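Local coordinates for protein phenylacetate-CoA oxygenase subunit PaaB (Ralstonia eutropha JMP134, PDB 3EGR) that probably serves as a small subunit of the multicomponent phenylacetyl-CoA oxygenase, the enzyme that attacks the aromatic ring in bacterial phenylacetate breakdown, at residues A[9-14]-A[25-30]; A[35-40]-A[53-58]. All coordinates share one frame; numbering follows the deposited sequence.

Contact 1: A[9-14]-A[25-30]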
loop_
_atom_site.group_PDB
_atom_site.type_symbol
_atom_site.label_atom_id
_atom_site.label_comp_id
_atom_site.label_asym_id
_atom_site.label_seq_id
_atom_site.Cartn_x
_atom_site.Cartn_y
_atom_site.Cartn_z
ATOM N N LEU A 9 10.246 -4.327 4.935
ATOM C CA LEU A 9 10.761 -3.067 5.461
ATOM C C LEU A 9 9.620 -2.073 5.662
ATOM O O LEU A 9 8.708 -1.992 4.835
ATOM C CB LEU A 9 11.812 -2.479 4.505
ATOM C CG LEU A 9 12.573 -1.246 5.028
ATOM C CD1 LEU A 9 13.580 -1.691 6.132
ATOM C CD2 LEU A 9 13.263 -0.502 3.893
ATOM N N TRP A 10 9.676 -1.340 6.774
ATOM C CA TRP A 10 8.679 -0.321 7.141
ATOM C C TRP A 10 9.397 0.978 7.419
ATOM O O TRP A 10 10.486 0.980 7.993
ATOM C CB TRP A 10 7.901 -0.734 8.397
ATOM C CG TRP A 10 7.197 -2.057 8.228
ATOM C CD1 TRP A 10 7.780 -3.283 8.258
ATOM C CD2 TRP A 10 5.801 -2.281 7.974
ATOM N NE1 TRP A 10 6.846 -4.251 8.037
ATOM C CE2 TRP A 10 5.622 -3.665 7.852
ATOM C CE3 TRP A 10 4.686 -1.447 7.844
ATOM C CZ2 TRP A 10 4.373 -4.246 7.602
ATOM C CZ3 TRP A 10 3.433 -2.033 7.587
ATOM C CH2 TRP A 10 3.296 -3.415 7.484
ATOM N N GLU A 11 8.817 2.084 6.981
ATOM C CA GLU A 11 9.325 3.383 7.380
ATOM C C GLU A 11 8.512 3.870 8.573
ATOM O O GLU A 11 7.289 3.659 8.643
ATOM C CB GLU A 11 9.254 4.383 6.231
ATOM C CG GLU A 11 10.053 3.984 4.991
ATOM C CD GLU A 11 11.505 3.708 5.280
ATOM O OE1 GLU A 11 12.084 4.319 6.206
ATOM O OE2 GLU A 11 12.083 2.880 4.560
ATOM N N VAL A 12 9.208 4.509 9.509
ATOM C CA VAL A 12 8.620 4.941 10.761
ATOM C C VAL A 12 8.650 6.469 10.836
ATOM O O VAL A 12 9.699 7.089 10.644
ATOM C CB VAL A 12 9.423 4.363 11.946
ATOM C CG1 VAL A 12 8.880 4.853 13.288
ATOM C CG2 VAL A 12 9.420 2.853 11.883
ATOM N N PHE A 13 7.503 7.064 11.141
ATOM C CA PHE A 13 7.389 8.506 11.331
ATOM C C PHE A 13 6.799 8.737 12.704
ATOM O O PHE A 13 5.822 8.079 13.061
ATOM C CB PHE A 13 6.465 9.128 10.278
ATOM C CG PHE A 13 6.835 8.784 8.858
ATOM C CD1 PHE A 13 6.466 7.571 8.304
ATOM C CD2 PHE A 13 7.543 9.673 8.074
ATOM C CE1 PHE A 13 6.804 7.251 7.006
ATOM C CE2 PHE A 13 7.885 9.350 6.774
ATOM C CZ PHE A 13 7.516 8.139 6.247
ATOM N N VAL A 14 7.376 9.679 13.457
ATOM C CA VAL A 14 6.926 9.986 14.815
ATOM C C VAL A 14 6.602 11.471 14.984
ATOM O O VAL A 14 7.294 12.333 14.442
ATOM C CB VAL A 14 8.000 9.626 15.845
ATOM C CG1 VAL A 14 7.619 10.165 17.193
ATOM C CG2 VAL A 14 8.194 8.134 15.904
ATOM N N CYS A 25 11.950 8.972 11.216
ATOM C CA CYS A 25 13.035 8.736 12.163
ATOM C C CYS A 25 13.840 7.455 11.895
ATOM O O CYS A 25 14.837 7.212 12.558
ATOM C CB CYS A 25 12.491 8.763 13.598
ATOM S SG CYS A 25 11.315 7.477 13.958
ATOM N N GLY A 26 13.426 6.656 10.912
ATOM C CA GLY A 26 14.173 5.464 10.529
ATOM C C GLY A 26 13.304 4.391 9.923
ATOM O O GLY A 26 12.146 4.651 9.547
ATOM N N SER A 27 13.877 3.186 9.856
ATOM C CA SER A 27 13.260 2.008 9.236
ATOM C C SER A 27 13.348 0.842 10.174
ATOM O O SER A 27 14.161 0.857 11.086
ATOM C CB SER A 27 14.030 1.607 7.988
ATOM O OG SER A 27 14.038 2.681 7.077
ATOM N N LEU A 28 12.534 -0.177 9.932
ATOM C CA LEU A 28 12.701 -1.453 10.593
ATOM C C LEU A 28 11.980 -2.554 9.820
ATOM O O LEU A 28 11.094 -2.272 9.017
ATOM C CB LEU A 28 12.226 -1.382 12.055
ATOM C CG LEU A 28 10.823 -0.853 12.342
ATOM C CD1 LEU A 28 9.772 -1.797 11.773
ATOM C CD2 LEU A 28 10.630 -0.642 13.852
ATOM N N HIS A 29 12.388 -3.800 10.042
ATOM C CA HIS A 29 11.725 -4.946 9.439
ATOM C C HIS A 29 10.780 -5.599 10.421
ATOM O O HIS A 29 11.156 -5.845 11.573
ATOM C CB HIS A 29 12.743 -5.979 8.977
ATOM C CG HIS A 29 13.623 -5.502 7.864
ATOM N ND1 HIS A 29 14.801 -4.826 8.091
ATOM C CD2 HIS A 29 13.487 -5.585 6.523
ATOM C CE1 HIS A 29 15.360 -4.527 6.934
ATOM N NE2 HIS A 29 14.577 -4.963 5.965
ATOM N N ALA A 30 9.563 -5.893 9.956
ATOM C CA ALA A 30 8.512 -6.471 10.814
ATOM C C ALA A 30 7.537 -7.287 9.989
ATOM O O ALA A 30 7.383 -7.059 8.794
ATOM C CB ALA A 30 7.771 -5.380 11.579
#

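Contact 2: A[35-40]-A[53-58]. With SCN (thiocyanate ion), chain C.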
loop_
_atom_site.group_PDB
_atom_site.type_symbol
_atom_site.label_atom_id
_atom_site.label_comp_id
_atom_site.label_asym_id
_atom_site.label_seq_id
_atom_site.Cartn_x
_atom_site.Cartn_y
_atom_site.Cartn_z
ATOM N N GLN A 35 3.044 -5.270 14.461
ATOM C CA GLN A 35 4.356 -5.585 15.020
ATOM C C GLN A 35 5.323 -4.431 14.765
ATOM O O GLN A 35 6.163 -4.124 15.624
ATOM C CB GLN A 35 4.907 -6.902 14.469
ATOM C CG GLN A 35 6.235 -7.294 15.082
ATOM C CD GLN A 35 6.915 -8.485 14.420
ATOM O OE1 GLN A 35 6.921 -8.628 13.195
ATOM N NE2 GLN A 35 7.521 -9.338 15.241
ATOM N N ALA A 36 5.198 -3.778 13.611
ATOM C CA ALA A 36 6.039 -2.617 13.302
ATOM C C ALA A 36 5.780 -1.475 14.292
ATOM O O ALA A 36 6.705 -0.843 14.797
ATOM C CB ALA A 36 5.804 -2.166 11.890
ATOM N N LEU A 37 4.514 -1.227 14.586
ATOM C CA LEU A 37 4.138 -0.221 15.591
ATOM C C LEU A 37 4.741 -0.536 16.951
ATOM O O LEU A 37 5.389 0.307 17.552
ATOM C CB LEU A 37 2.611 -0.149 15.740
ATOM C CG LEU A 37 1.876 0.850 14.871
ATOM C CD1 LEU A 37 0.389 0.674 15.101
ATOM C CD2 LEU A 37 2.342 2.276 15.181
ATOM N N HIS A 38 4.503 -1.756 17.421
ATOM C CA HIS A 38 5.044 -2.223 18.692
ATOM C C HIS A 38 6.568 -2.034 18.747
ATOM O O HIS A 38 7.086 -1.489 19.716
ATOM C CB HIS A 38 4.643 -3.684 18.927
ATOM C CG HIS A 38 5.201 -4.279 20.188
ATOM N ND1 HIS A 38 4.575 -4.164 21.415
ATOM C CD2 HIS A 38 6.320 -5.019 20.406
ATOM C CE1 HIS A 38 5.281 -4.809 22.329
ATOM N NE2 HIS A 38 6.345 -5.333 21.743
HETATM N N MSE A 39 7.270 -2.468 17.698
HETATM C CA MSE A 39 8.735 -2.330 17.629
HETATM C C MSE A 39 9.169 -0.869 17.607
HETATM O O MSE A 39 10.136 -0.504 18.277
HETATM C CB MSE A 39 9.318 -3.029 16.385
HETATM C CG MSE A 39 9.355 -4.540 16.454
HETATM SE SE MSE A 39 10.005 -5.393 14.810
HETATM C CE MSE A 39 11.797 -4.685 14.734
ATOM N N ALA A 40 8.497 -0.054 16.796
ATOM C CA ALA A 40 8.819 1.372 16.705
ATOM C C ALA A 40 8.626 2.035 18.065
ATOM O O ALA A 40 9.475 2.830 18.500
ATOM C CB ALA A 40 7.995 2.073 15.616
ATOM N N ILE A 53 2.857 7.566 16.494
ATOM C CA ILE A 53 3.698 6.801 15.571
ATOM C C ILE A 53 2.928 6.383 14.309
ATOM O O ILE A 53 1.827 5.851 14.387
ATOM C CB ILE A 53 4.268 5.506 16.243
ATOM C CG1 ILE A 53 4.783 5.806 17.657
ATOM C CG2 ILE A 53 5.382 4.879 15.379
ATOM C CD1 ILE A 53 5.252 4.557 18.426
ATOM N N TRP A 54 3.527 6.620 13.148
ATOM C CA TRP A 54 3.029 6.097 11.874
ATOM C C TRP A 54 4.041 5.125 11.288
ATOM O O TRP A 54 5.236 5.449 11.193
ATOM C CB TRP A 54 2.828 7.214 10.852
ATOM C CG TRP A 54 1.692 8.138 11.105
ATOM C CD1 TRP A 54 0.762 8.047 12.098
ATOM C CD2 TRP A 54 1.326 9.275 10.313
ATOM N NE1 TRP A 54 -0.152 9.069 11.984
ATOM C CE2 TRP A 54 0.170 9.837 10.896
ATOM C CE3 TRP A 54 1.864 9.876 9.167
ATOM C CZ2 TRP A 54 -0.451 10.974 10.382
ATOM C CZ3 TRP A 54 1.239 11.008 8.647
ATOM C CH2 TRP A 54 0.099 11.549 9.263
ATOM N N VAL A 55 3.560 3.949 10.887
ATOM C CA VAL A 55 4.364 3.003 10.136
ATOM C C VAL A 55 3.763 2.811 8.748
ATOM O O VAL A 55 2.536 2.809 8.564
ATOM C CB VAL A 55 4.523 1.632 10.861
ATOM C CG1 VAL A 55 5.305 1.807 12.164
ATOM C CG2 VAL A 55 3.167 0.930 11.081
ATOM N N VAL A 56 4.655 2.647 7.775
ATOM C CA VAL A 56 4.299 2.530 6.367
ATOM C C VAL A 56 5.236 1.524 5.720
ATOM O O VAL A 56 6.465 1.644 5.854
ATOM C CB VAL A 56 4.489 3.867 5.635
ATOM C CG1 VAL A 56 3.907 3.787 4.265
ATOM C CG2 VAL A 56 3.858 4.986 6.436
ATOM N N PRO A 57 4.674 0.516 5.032
ATOM C CA PRO A 57 5.557 -0.359 4.291
ATOM C C PRO A 57 6.281 0.457 3.237
ATOM O O PRO A 57 5.649 1.292 2.580
ATOM C CB PRO A 57 4.604 -1.376 3.644
ATOM C CG PRO A 57 3.263 -0.860 3.807
ATOM C CD PRO A 57 3.260 0.132 4.902
ATOM N N SER A 58 7.589 0.227 3.114
ATOM C CA SER A 58 8.440 0.894 2.129
ATOM C C SER A 58 7.842 0.930 0.723
ATOM O O SER A 58 7.890 1.953 0.043
ATOM C CB SER A 58 9.803 0.197 2.065
ATOM O OG SER A 58 10.614 0.534 3.177
HETATM S S SCN C . 11.665 5.022 -0.416
HETATM C C SCN C . 12.050 4.336 1.209
HETATM N N SCN C . 11.817 3.396 2.094
#

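Contact 1: A[9-14]-A[25-30]
Strands 9-14 and 25-29 form the two arms of an antiparallel beta hairpin, their short axes inclined at 149°. At the hydrogen-bonded pair Trp10-Leu28, Trp10 N gives its proton to Leu28 O over 2.8 Å, nearly along the C=O axis, and Leu28 N returns a bond to Trp10 O.

The Trp10 side chain leaves this pair with CG anti to the carbonyl carbon (chi1 -58°). Its CB packs on Leu28 CD1 at 4.0 Å. Next, CD1 brings the edge of the indole beside Leu28 O and also touches the methyl of Ala30. At the tip of the pyrrole ring, NE1 donates to Ala30 O over 3.0 Å, with 156° at the hydrogen. That oxygen lies near the indole plane, while NE1 approaches from above the carbonyl plane. Tryptophan suits the place because one side chain supplies both apolar bulk and a polar N-H that fastens the chain just past strand 25-29. On this same face, Cys25 SG rests against Val12 CG1 at 3.6 Å.

On the other face, Ser27 OG donates to Glu11 OE1 at 2.7 Å, meeting the carboxylate from above its plane; His24 NE2 binds the same oxygen. Farther along, Leu9 CD1 lies over one face of the His29 imidazole, 3.6 Å from its centroid, in a CH-pi contact. In the backbone between, Gly26 adopts angles at which a CB would jam against the preceding carbonyl, so glycine is called for.

Strand 52-57 borders strand 9-15 on its other side, making 9-15 the central strand of the sheet within this chain. Helix 33-45 packs on the face bearing Trp10, Val12 and Leu28, and the Trp10 side chain also touches Pro57 of the third strand.

Contact 2: A[35-40]-A[53-58]
The indole of Trp54 and the imidazole of His38 both belong to residues that point away from this interface. The Trp54 ring stacks with His22 of its own chain and meets His24 of the third subunit edge-to-face, so this large aromatic serves the opposite side of the strand and the assembly. The pyrrolidine ring of Pro57 packs on Trp10.

The side chains that join helix 35-40 to strand 53-57 are aliphatic, and no hydrogen bond runs between the two. The alternation of the strand sends Ile53 and Val55 toward the helix. Val55 CB stands with CG1 anti to its carbonyl carbon (chi1 -65°), which spreads the two methyls over different targets. CG1 lies alongside the helix backbone, 3.9 Å from Ala36 C, and also touches Ala36 CB at 4.0 Å; CG2 meets Leu37 CG at 4.0 Å.

The helix lies over one face of a three-stranded antiparallel sheet. It belongs to a beta-alpha-beta crossover that links strands 23-29 and 52-57, the outermost strands of the sheet within this chain, passing strand 9-15 between them. Ala36 and Ala40, one turn apart, both point to the sheet, and their single methyls let the helix axis come within 8.4 Å of the strand axis. Ala40 CB rests on Ile53 CG2 at 3.8 Å and on Val12 of the central strand.

Leu37 sets out along the flank of the helix, and its longer chain then carries CD2 across to Ile53 CB at 3.9 Å, the two side chains sliding past each other in opposite directions. The branched Ile53 and Val55 suit an extended strand and present broad apolar surfaces. On the subunit boundary, Ile53 N donates to Ser64 OG of the third subunit, while Trp54 and Val55 join an antiparallel ladder with a strand of that subunit.

Contacts 1 and 2 follow each other in the chain, and their centres lie about 6 Å apart. The sheet itself joins them: Glu11 N probably donates to Val56 O at 2.6 Å, and Trp54 N probably donates to Phe13 O at 2.7 Å. Packing adds to this, with the selenomethionine methyl Met39 CE lying 3.4 Å from His29 O. No active site is established here. A thiocyanate, probably from the crystallisation liquor, sits beside Glu11 of contact 1 and Ser58 of contact 2. Ser58 OG is 3.3 Å from thiocyanate N and 3.1 Å from Glu11 OE2, and its one proton is not settled between these weak contacts.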